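Local coordinates for protein Lys-gingipain W83 (Porphyromonas gingivalis, PDB 6I9A) that cleaves host proteins after lysine residues as a secreted cysteine endopeptidase of an oral pathogen, held here in complex with the inhibitor KYT-36, at residues G94-K99 with G349-W354; N247-A252 with S280-W285. All blocks are in the same frame, centred on the assembly; numbering follows the deposited sequence.

Both contacts belong to the C25 peptidase part of the chain, with their centres about 11 Å apart, and the sequence of interaction 2 falls entirely between the two segments of interaction 1. Interaction 2 is buried: two loops that follow neighbouring parallel strands, 242-247 and 273-279, meet at the nucleophile and hold the inhibitor by a covalent bond and backbone hydrogen bonds. Interaction 1 lies beside it and is only partly buried, with carbon-to-ring packing in place of hydrogen bonds across the contact. The two are joined through helix 350-356, whose tyrosines reach the backbone of 280-285, while T97 packs against P281.

Interaction 1: G94-K99 with G349-W354; sequences GKKTKK and GAHYYW
K96 sends CG anti to its carbonyl carbon (chi1 -54°), and H351 turns its CG anti to the backbone N (chi1 -171°), which brings the lysine over one face of the imidazole. K96 CG lies 4.0 Å from the centroid of the H351 ring, offset toward the rim, a CH-pi contact. Chi2 (-53°) then bends CD round, and in this conformer CE lies 3.5 Å from H351 ND1; K96 has a second conformer, so the position of its outer end is less certain. H351 also stacks on Y112 and bonds through NE2 to the hydroxyl of Y104. One residue on, T97 CG2 stands over the centre of the Y352 ring, 3.7 Å from its centroid, and is 3.5 Å from Y352 O. T97 OG1 faces back into its own loop, accepting from K99 N at 3.1 Å in an ST turn between the short strands 92-93 and 100-101. Residues 95-97 form a helix-like turn whose three successive amides all donate to the carboxylate of E355, the residue after W354 on helix 350-356. At the far end of its ring, Y352 OH bonds to N282 O.

Interaction 2: N247-A252 with S280-W285; sequences NCCITA and SPNSYW. With H8E (benzyl-N-[(2S)-1-[[(3S)-7-amino-1-(benzylamino)-1,2-dioxoheptan-3-yl]amino]-5-(2-methyl-2-phenylhydrazinyl)-1,5-dioxopentan-2-yl]carbamate), chain I.
P281 O receives two hydrogen bonds: one from I250 N across the contact, at 3.0 Å, the other from S279 OG. I250 N stands well above the carbonyl plane, 54° out of it. Next to this bond I250 CA makes a CH...O contact with S280 O, and I250 CG2 packs on S280 O and the carbonyl carbon of P281. The nucleophile C249 carries SG anti to its carbonyl carbon (chi1 -64°), which lays the sulfur 3.6 Å from N282 CB; from there it is covalently bonded to CBN of H8E, SG to CBN being 2.0 Å. C249 N donates to the inhibitor oxygen OAG at 2.8 Å, the position expected of an oxyanion-hole amide.

S283 tucks OG against the C248 carbonyl carbon, 3.0 Å away, while its hydrogen bond goes to D288. S283 O accepts from H8E NBG at 2.9 Å, and W285 N donates to H8E OAD at 3.0 Å, so the backbone of 283-285 grips the extended inhibitor at two points. The lysine-like aminobutyl chain of H8E runs over one face of the W285 indole, CAY lying toward the rim, and its NAB donates a hydrogen bond to N247 O at 2.9 Å. G217 N, T214 OG1 and D288 OD2 complete the polar grip on H8E.

A nucleophilic cysteine just beyond one parallel strand, with H216, the probable proton donor, just beyond the adjacent strand 210-214, is the caspase-like active site of clan CD peptidases, its S1 pocket here occupied by a lysine mimic.

Interaction 1: G94-K99 with G349-W354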
loop_
_atom_site.group_PDB
_atom_site.type_symbol
_atom_site.label_atom_id
_atom_site.label_comp_id
_atom_site.label_asym_id
_atom_site.label_seq_id
_atom_site.Cartn_x
_atom_site.Cartn_y
_atom_site.Cartn_z
ATOM N N GLY A 94 -18.155 -3.078 11.275
ATOM C CA GLY A 94 -18.517 -3.889 10.117
ATOM C C GLY A 94 -19.830 -4.644 10.347
ATOM O O GLY A 94 -20.107 -5.066 11.472
ATOM N N LYS A 95 -20.621 -4.799 9.274
ATOM C CA LYS A 95 -21.893 -5.559 9.302
ATOM C C LYS A 95 -21.579 -7.024 9.576
ATOM O O LYS A 95 -22.323 -7.706 10.302
ATOM C CB LYS A 95 -22.656 -5.424 7.964
ATOM C CG LYS A 95 -23.954 -6.279 7.894
ATOM C CD LYS A 95 -24.730 -6.222 6.574
ATOM C CE LYS A 95 -25.850 -7.222 6.666
ATOM N NZ LYS A 95 -26.832 -7.036 5.580
ATOM N N LYS A 96 -20.473 -7.515 8.995
ATOM C CA LYS A 96 -20.082 -8.911 9.170
ATOM C C LYS A 96 -19.028 -9.058 10.237
ATOM O O LYS A 96 -19.058 -10.020 11.022
ATOM C CB LYS A 96 -19.550 -9.483 7.841
ATOM C CG LYS A 96 -20.487 -9.334 6.644
ATOM C CD LYS A 96 -21.883 -9.893 6.975
ATOM C CE LYS A 96 -22.784 -9.890 5.788
ATOM N NZ LYS A 96 -24.202 -10.173 6.216
ATOM N N THR A 97 -18.074 -8.132 10.291
ATOM C CA THR A 97 -16.963 -8.320 11.236
ATOM C C THR A 97 -17.306 -7.926 12.650
ATOM O O THR A 97 -16.661 -8.426 13.566
ATOM C CB THR A 97 -15.735 -7.521 10.800
ATOM O OG1 THR A 97 -16.060 -6.119 10.924
ATOM C CG2 THR A 97 -15.332 -7.899 9.383
ATOM N N LYS A 98 -18.251 -6.970 12.830
ATOM C CA LYS A 98 -18.577 -6.443 14.157
ATOM C C LYS A 98 -17.364 -5.730 14.771
ATOM O O LYS A 98 -17.359 -5.495 15.969
ATOM C CB LYS A 98 -19.101 -7.535 15.121
ATOM C CG LYS A 98 -20.085 -8.559 14.508
ATOM C CD LYS A 98 -21.269 -7.904 13.907
ATOM C CE LYS A 98 -22.279 -8.928 13.415
ATOM N NZ LYS A 98 -23.468 -8.230 12.846
ATOM N N LYS A 99 -16.385 -5.348 13.930
ATOM C CA LYS A 99 -15.184 -4.648 14.393
ATOM C C LYS A 99 -14.992 -3.439 13.503
ATOM O O LYS A 99 -15.578 -3.353 12.436
ATOM C CB LYS A 99 -13.941 -5.554 14.335
ATOM C CG LYS A 99 -14.074 -6.837 15.174
ATOM C CD LYS A 99 -14.186 -6.608 16.677
ATOM C CE LYS A 99 -14.444 -7.973 17.349
ATOM N NZ LYS A 99 -14.464 -7.859 18.804
ATOM N N GLY A 349 -16.414 -15.844 4.336
ATOM C CA GLY A 349 -17.096 -15.092 3.288
ATOM C C GLY A 349 -16.377 -13.828 2.861
ATOM O O GLY A 349 -15.633 -13.201 3.616
ATOM N N ALA A 350 -16.652 -13.442 1.619
ATOM C CA ALA A 350 -15.980 -12.321 0.983
ATOM C C ALA A 350 -16.332 -11.009 1.663
ATOM O O ALA A 350 -15.429 -10.149 1.805
ATOM C CB ALA A 350 -16.355 -12.252 -0.490
ATOM N N HIS A 351 -17.611 -10.751 1.939
ATOM C CA HIS A 351 -17.983 -9.460 2.495
ATOM C C HIS A 351 -17.147 -9.177 3.778
ATOM O O HIS A 351 -16.615 -8.072 3.964
ATOM C CB HIS A 351 -19.492 -9.438 2.749
ATOM C CG HIS A 351 -20.040 -8.099 3.116
ATOM N ND1 HIS A 351 -21.419 -7.919 3.174
ATOM C CD2 HIS A 351 -19.443 -6.910 3.377
ATOM C CE1 HIS A 351 -21.621 -6.644 3.508
ATOM N NE2 HIS A 351 -20.459 -5.983 3.625
ATOM N N TYR A 352 -17.072 -10.173 4.654
ATOM C CA TYR A 352 -16.267 -10.064 5.848
ATOM C C TYR A 352 -14.833 -9.637 5.503
ATOM O O TYR A 352 -14.271 -8.763 6.153
ATOM C CB TYR A 352 -16.289 -11.416 6.575
ATOM C CG TYR A 352 -15.542 -11.452 7.883
ATOM C CD1 TYR A 352 -14.158 -11.554 7.913
ATOM C CD2 TYR A 352 -16.223 -11.512 9.096
ATOM C CE1 TYR A 352 -13.469 -11.672 9.113
ATOM C CE2 TYR A 352 -15.543 -11.632 10.302
ATOM C CZ TYR A 352 -14.172 -11.711 10.309
ATOM O OH TYR A 352 -13.536 -11.897 11.515
ATOM N N TYR A 353 -14.217 -10.304 4.499
ATOM C CA TYR A 353 -12.814 -9.978 4.139
ATOM C C TYR A 353 -12.658 -8.546 3.656
ATOM O O TYR A 353 -11.695 -7.872 4.062
ATOM C CB TYR A 353 -12.230 -10.977 3.118
ATOM C CG TYR A 353 -11.389 -12.004 3.865
ATOM C CD1 TYR A 353 -10.015 -12.090 3.663
ATOM C CD2 TYR A 353 -11.954 -12.807 4.857
ATOM C CE1 TYR A 353 -9.225 -12.941 4.434
ATOM C CE2 TYR A 353 -11.164 -13.605 5.676
ATOM C CZ TYR A 353 -9.804 -13.666 5.458
ATOM O OH TYR A 353 -9.044 -14.474 6.256
ATOM N N TRP A 354 -13.606 -8.037 2.844
ATOM C CA TRP A 354 -13.500 -6.639 2.402
ATOM C C TRP A 354 -13.634 -5.706 3.583
ATOM O O TRP A 354 -12.978 -4.658 3.581
ATOM C CB TRP A 354 -14.529 -6.370 1.303
ATOM C CG TRP A 354 -14.171 -7.024 -0.003
ATOM C CD1 TRP A 354 -14.650 -8.218 -0.499
ATOM C CD2 TRP A 354 -13.176 -6.565 -0.934
ATOM N NE1 TRP A 354 -14.036 -8.511 -1.693
ATOM C CE2 TRP A 354 -13.116 -7.512 -1.990
ATOM C CE3 TRP A 354 -12.311 -5.461 -0.959
ATOM C CZ2 TRP A 354 -12.249 -7.359 -3.086
ATOM C CZ3 TRP A 354 -11.484 -5.301 -2.047
ATOM C CH2 TRP A 354 -11.424 -6.252 -3.088
#

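Interaction 2: N247-A252 with S280-W285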
loop_
_atom_site.group_PDB
_atom_site.type_symbol
_atom_site.label_atom_id
_atom_site.label_comp_id
_atom_site.label_asym_id
_atom_site.label_seq_id
_atom_site.Cartn_x
_atom_site.Cartn_y
_atom_site.Cartn_z
ATOM N N ASN A 247 -1.050 -11.882 8.074
ATOM C CA ASN A 247 -2.216 -12.717 7.733
ATOM C C ASN A 247 -2.575 -13.516 8.986
ATOM O O ASN A 247 -2.084 -14.637 9.222
ATOM C CB ASN A 247 -1.917 -13.609 6.553
ATOM C CG ASN A 247 -1.688 -12.835 5.267
ATOM O OD1 ASN A 247 -0.612 -12.871 4.666
ATOM N ND2 ASN A 247 -2.722 -12.097 4.832
ATOM N N CYS A 248 -3.341 -12.850 9.862
ATOM C CA CYS A 248 -3.585 -13.301 11.245
ATOM C C CYS A 248 -4.688 -12.463 11.831
ATOM O O CYS A 248 -5.065 -11.418 11.277
ATOM C CB CYS A 248 -2.317 -13.225 12.104
ATOM S SG CYS A 248 -1.575 -11.576 12.197
ATOM N N CYS A 249 -5.193 -12.831 12.988
ATOM C CA CYS A 249 -6.231 -12.047 13.648
ATOM C C CYS A 249 -5.744 -10.700 14.135
ATOM O O CYS A 249 -4.593 -10.576 14.568
ATOM C CB CYS A 249 -6.748 -12.825 14.872
ATOM S SG CYS A 249 -7.567 -14.406 14.452
ATOM N N ILE A 250 -6.644 -9.721 14.067
ATOM C CA ILE A 250 -6.837 -8.495 14.850
ATOM C C ILE A 250 -5.619 -7.558 15.020
ATOM O O ILE A 250 -5.806 -6.539 15.711
ATOM C CB ILE A 250 -7.486 -8.808 16.234
ATOM C CG1 ILE A 250 -6.596 -9.690 17.134
ATOM C CG2 ILE A 250 -8.871 -9.457 16.003
ATOM C CD1 ILE A 250 -7.247 -9.990 18.525
ATOM N N THR A 251 -4.485 -7.781 14.338
ATOM C CA THR A 251 -3.365 -6.851 14.497
ATOM C C THR A 251 -3.629 -5.469 13.925
ATOM O O THR A 251 -2.863 -4.548 14.269
ATOM C CB THR A 251 -2.132 -7.411 13.826
ATOM O OG1 THR A 251 -2.316 -7.518 12.408
ATOM C CG2 THR A 251 -1.637 -8.722 14.432
ATOM N N ALA A 252 -4.669 -5.306 13.086
ATOM C CA ALA A 252 -5.012 -3.992 12.529
ATOM C C ALA A 252 -6.307 -3.519 13.143
ATOM O O ALA A 252 -7.016 -2.714 12.539
ATOM C CB ALA A 252 -5.087 -4.065 11.007
ATOM N N SER A 280 -8.568 -6.157 10.938
ATOM C CA SER A 280 -9.167 -5.587 12.148
ATOM C C SER A 280 -9.869 -6.675 13.014
ATOM O O SER A 280 -9.594 -6.751 14.206
ATOM C CB SER A 280 -10.106 -4.459 11.728
ATOM O OG SER A 280 -10.867 -4.067 12.857
ATOM N N PRO A 281 -10.704 -7.547 12.432
ATOM C CA PRO A 281 -11.305 -8.653 13.207
ATOM C C PRO A 281 -10.402 -9.886 13.088
ATOM O O PRO A 281 -9.272 -9.852 12.544
ATOM C CB PRO A 281 -12.612 -8.879 12.483
ATOM C CG PRO A 281 -12.214 -8.729 11.008
ATOM C CD PRO A 281 -11.292 -7.499 11.072
ATOM N N ASN A 282 -10.900 -11.027 13.534
ATOM C CA ASN A 282 -10.190 -12.283 13.294
ATOM C C ASN A 282 -10.035 -12.525 11.812
ATOM O O ASN A 282 -10.934 -12.174 11.025
ATOM C CB ASN A 282 -11.000 -13.454 13.898
ATOM C CG ASN A 282 -11.082 -13.379 15.406
ATOM O OD1 ASN A 282 -10.349 -12.649 16.061
ATOM N ND2 ASN A 282 -11.972 -14.184 15.997
ATOM N N SER A 283 -8.943 -13.138 11.409
ATOM C CA SER A 283 -8.828 -13.646 10.046
ATOM C C SER A 283 -9.000 -15.157 10.101
ATOM O O SER A 283 -9.049 -15.722 11.206
ATOM C CB SER A 283 -7.537 -13.217 9.338
ATOM O OG SER A 283 -6.431 -13.951 9.842
ATOM N N TYR A 284 -9.118 -15.806 8.937
ATOM C CA TYR A 284 -9.417 -17.234 8.921
ATOM C C TYR A 284 -8.431 -17.974 8.083
ATOM O O TYR A 284 -7.927 -17.480 7.069
ATOM C CB TYR A 284 -10.852 -17.470 8.374
ATOM C CG TYR A 284 -11.885 -17.084 9.401
ATOM C CD1 TYR A 284 -12.232 -15.748 9.619
ATOM C CD2 TYR A 284 -12.465 -18.052 10.219
ATOM C CE1 TYR A 284 -13.089 -15.395 10.653
ATOM C CE2 TYR A 284 -13.333 -17.710 11.248
ATOM C CZ TYR A 284 -13.665 -16.393 11.437
ATOM O OH TYR A 284 -14.573 -16.135 12.441
ATOM N N TRP A 285 -8.149 -19.222 8.502
ATOM C CA TRP A 285 -7.129 -19.997 7.795
ATOM C C TRP A 285 -7.458 -20.204 6.334
ATOM O O TRP A 285 -6.553 -20.133 5.490
ATOM C CB TRP A 285 -6.940 -21.345 8.508
ATOM C CG TRP A 285 -6.117 -21.254 9.762
ATOM C CD1 TRP A 285 -6.578 -21.221 11.044
ATOM C CD2 TRP A 285 -4.679 -21.111 9.848
ATOM N NE1 TRP A 285 -5.522 -21.104 11.932
ATOM C CE2 TRP A 285 -4.357 -21.033 11.227
ATOM C CE3 TRP A 285 -3.641 -21.062 8.899
ATOM C CZ2 TRP A 285 -3.051 -20.921 11.680
ATOM C CZ3 TRP A 285 -2.331 -20.966 9.355
ATOM C CH2 TRP A 285 -2.056 -20.880 10.731
HETATM C CAQ H8E I . -4.367 -14.597 20.068
HETATM C CAK H8E I . -3.218 -14.603 20.886
HETATM C CAH H8E I . -2.429 -15.752 20.971
HETATM C CAL H8E I . -2.763 -16.909 20.275
HETATM C CAR H8E I . -3.909 -16.878 19.494
HETATM C CBO H8E I . -4.697 -15.747 19.337
HETATM C CBA H8E I . -5.866 -15.840 18.552
HETATM N NBE H8E I . -5.625 -15.575 17.124
HETATM C CBL H8E I . -6.335 -16.181 16.131
HETATM O OAE H8E I . -7.149 -17.080 16.373
HETATM C CBN H8E I . -6.053 -15.692 14.713
HETATM O OAG H8E I . -4.945 -15.083 14.597
HETATM C CBS H8E I . -6.333 -16.803 13.653
HETATM C CBB H8E I . -5.624 -16.554 12.316
HETATM C CAY H8E I . -5.803 -17.704 11.322
HETATM C CAX H8E I . -5.338 -17.397 9.895
HETATM C CAW H8E I . -3.820 -17.340 9.783
HETATM N NAB H8E I . -3.445 -17.073 8.362
HETATM N NBG H8E I . -7.764 -17.036 13.422
HETATM C C H8E I . -8.417 -18.182 13.611
HETATM O O H8E I . -7.934 -19.215 14.057
HETATM C CA H8E I . -9.919 -18.048 13.394
HETATM N N H8E I . -10.554 -19.325 13.082
HETATM C CBK H8E I . -10.331 -19.985 11.918
HETATM O OAD H8E I . -9.466 -19.568 11.134
HETATM O OBI H8E I . -11.051 -21.025 11.729
HETATM C CBD H8E I . -10.812 -21.856 10.534
HETATM C CBP H8E I . -11.548 -23.117 10.614
HETATM C CAS H8E I . -12.769 -23.304 9.965
HETATM C CAM H8E I . -13.495 -24.533 10.011
HETATM C CAI H8E I . -12.941 -25.539 10.822
HETATM C CAN H8E I . -11.763 -25.325 11.520
HETATM C CAT H8E I . -11.056 -24.138 11.429
HETATM C CB H8E I . -10.567 -17.466 14.660
HETATM C CG H8E I . -10.345 -18.342 15.921
HETATM C CD H8E I . -10.657 -17.578 17.174
HETATM O OE1 H8E I . -11.817 -17.480 17.576
HETATM N NE2 H8E I . -9.571 -16.992 17.711
HETATM N NBT H8E I . -9.654 -16.097 18.789
HETATM C CAA H8E I . -9.163 -14.738 18.434
HETATM C CBQ H8E I . -9.413 -16.684 20.069
HETATM C CAU H8E I . -8.916 -15.936 21.147
HETATM C CAO H8E I . -8.748 -16.527 22.396
HETATM C CAJ H8E I . -9.062 -17.868 22.581
HETATM C CAP H8E I . -9.515 -18.633 21.516
HETATM C CAV H8E I . -9.711 -18.039 20.268
#